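PDB 4MAL: motility hub protein FimV from Pseudomonas aeruginosa, which acts as an inner-membrane hub for type IV pilus assembly and twitching motility, and regulates cyclic AMP levels by activating the adenylate cyclase CyaB. Local coordinates for residues 16-21 against 42-47. Residues are numbered along the deposited sequence; the frame is centred on the assembly and turned at random.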
loop_
_atom_site.group_PDB
_atom_site.type_symbol
_atom_site.label_atom_id
_atom_site.label_comp_id
_atom_site.label_asym_id
_atom_site.label_seq_id
_atom_site.Cartn_x
_atom_site.Cartn_y
_atom_site.Cartn_z
ATOM N N ASP A 16 3.247 9.487 0.076
ATOM C CA ASP A 16 4.499 8.834 0.342
ATOM C C ASP A 16 4.224 7.613 1.209
ATOM O O ASP A 16 4.918 6.647 1.160
ATOM C CB ASP A 16 5.501 9.774 1.015
ATOM C CG ASP A 16 6.645 10.194 0.094
ATOM O OD1 ASP A 16 7.553 10.929 0.524
ATOM O OD2 ASP A 16 6.644 9.813 -1.070
ATOM N N GLU A 17 3.181 7.680 1.992
ATOM C CA GLU A 17 2.808 6.576 2.864
ATOM C C GLU A 17 2.122 5.484 2.050
ATOM O O GLU A 17 2.357 4.299 2.275
ATOM C CB GLU A 17 1.902 7.074 3.997
ATOM C CG GLU A 17 0.648 6.236 4.240
ATOM C CD GLU A 17 -0.196 6.774 5.379
ATOM O OE1 GLU A 17 -0.260 6.104 6.430
ATOM O OE2 GLU A 17 -0.792 7.862 5.225
ATOM N N ALA A 18 1.287 5.896 1.097
ATOM C CA ALA A 18 0.612 4.963 0.204
ATOM C C ALA A 18 1.626 4.254 -0.680
ATOM O O ALA A 18 1.492 3.063 -0.959
ATOM C CB ALA A 18 -0.417 5.688 -0.645
ATOM N N ALA A 19 2.640 4.997 -1.116
ATOM C CA ALA A 19 3.699 4.446 -1.950
ATOM C C ALA A 19 4.468 3.368 -1.199
ATOM O O ALA A 19 4.683 2.272 -1.720
ATOM C CB ALA A 19 4.638 5.554 -2.417
ATOM N N THR A 20 4.875 3.694 0.027
ATOM C CA THR A 20 5.531 2.743 0.912
ATOM C C THR A 20 4.665 1.500 1.098
ATOM O O THR A 20 5.162 0.371 1.038
ATOM C CB THR A 20 5.804 3.363 2.304
ATOM O OG1 THR A 20 6.665 4.499 2.174
ATOM C CG2 THR A 20 6.467 2.347 3.223
ATOM N N LYS A 21 3.370 1.721 1.314
ATOM C CA LYS A 21 2.427 0.632 1.553
ATOM C C LYS A 21 2.213 -0.268 0.332
ATOM O O LYS A 21 2.015 -1.471 0.477
ATOM C CB LYS A 21 1.088 1.172 2.064
ATOM C CG LYS A 21 1.131 1.618 3.523
ATOM C CD LYS A 21 -0.219 2.124 4.018
ATOM C CE LYS A 21 -0.085 2.762 5.387
ATOM N NZ LYS A 21 -1.383 3.235 5.940
ATOM N N ASP A 42 -5.960 -2.327 1.495
ATOM C CA ASP A 42 -7.191 -1.639 1.875
ATOM C C ASP A 42 -6.907 -0.241 2.412
ATOM O O ASP A 42 -7.712 0.672 2.247
ATOM C CB ASP A 42 -7.965 -2.454 2.911
ATOM C CG ASP A 42 -8.516 -3.741 2.338
ATOM O OD1 ASP A 42 -8.703 -3.804 1.105
ATOM O OD2 ASP A 42 -8.755 -4.686 3.117
ATOM N N GLU A 43 -5.761 -0.082 3.061
ATOM C CA GLU A 43 -5.347 1.228 3.547
ATOM C C GLU A 43 -5.015 2.132 2.371
ATOM O O GLU A 43 -5.357 3.314 2.373
ATOM C CB GLU A 43 -4.153 1.101 4.498
ATOM C CG GLU A 43 -4.523 0.437 5.810
ATOM C CD GLU A 43 -3.323 -0.043 6.595
ATOM O OE1 GLU A 43 -2.201 0.454 6.349
ATOM O OE2 GLU A 43 -3.506 -0.931 7.453
ATOM N N VAL A 44 -4.372 1.564 1.356
ATOM C CA VAL A 44 -4.062 2.308 0.140
ATOM C C VAL A 44 -5.338 2.772 -0.575
ATOM O O VAL A 44 -5.392 3.892 -1.082
ATOM C CB VAL A 44 -3.172 1.499 -0.826
ATOM C CG1 VAL A 44 -2.812 2.339 -2.046
ATOM C CG2 VAL A 44 -1.905 1.040 -0.118
ATOM N N LEU A 45 -6.360 1.915 -0.600
ATOM C CA LEU A 45 -7.645 2.274 -1.201
ATOM C C LEU A 45 -8.209 3.547 -0.579
ATOM O O LEU A 45 -8.831 4.361 -1.259
ATOM C CB LEU A 45 -8.667 1.143 -1.046
ATOM C CG LEU A 45 -8.490 -0.123 -1.882
ATOM C CD1 LEU A 45 -9.659 -1.074 -1.651
ATOM C CD2 LEU A 45 -8.360 0.224 -3.355
ATOM N N ALA A 46 -7.990 3.708 0.722
ATOM C CA ALA A 46 -8.496 4.872 1.437
ATOM C C ALA A 46 -7.549 6.069 1.345
ATOM O O ALA A 46 -7.993 7.213 1.353
ATOM C CB ALA A 46 -8.758 4.517 2.897
ATOM N N GLU A 47 -6.249 5.794 1.250
ATOM C CA GLU A 47 -5.222 6.827 1.409
ATOM C C GLU A 47 -4.584 7.310 0.107
ATOM O O GLU A 47 -4.227 8.480 -0.011
ATOM C CB GLU A 47 -4.112 6.330 2.337
ATOM C CG GLU A 47 -4.549 6.053 3.761
ATOM C CD GLU A 47 -3.620 5.090 4.469
ATOM O OE1 GLU A 47 -2.482 4.905 3.995
ATOM O OE2 GLU A 47 -4.024 4.502 5.494
#
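K21 of helix 15-30 reaches E43 and E47 of helix 34-47 in a salt-bridge network between two antiparallel helices. The pair forms a helical hairpin of the kind that makes up a tetratricopeptide repeat, and the chain is the C-terminal piece of FimV. The local axes approach to 9.5 Å and run at 155° to each other. K21 leaves its helix with CG anti to the carbonyl carbon (chi1 -75°), and the rest of the chain is fully extended. This carries NZ across to the other helix, about at right angles to both glutamate chains. K21 NZ bonds E47 OE1 at 2.8 Å, on the syn side of the carboxylate, and has a second, weak bond to E47 OE2. K21 NZ also bonds E43 OE1 at 2.9 Å, on the anti side and out of the carboxylate plane. One turn back on its own helix, E17 OE1 takes a further bond from K21 NZ at 3.1 Å, met from above the plane. Three carboxylates thus share one ammonium group. E17 OE1 and E47 OE1 are 3.5 Å apart, and K21 probably offsets their mutual repulsion. Beneath the charges the packing is apolar. V44 CG2 lies 3.7 Å from K21 CB, and A18 CB faces V44 CG1 at 4.3 Å. A18 and V44 are the nearest backbone pair, with CA atoms 5.4 Å apart, and both are buried. Helix 50-63 packs against this inner layer: A18 touches Q52 and V44 touches A56.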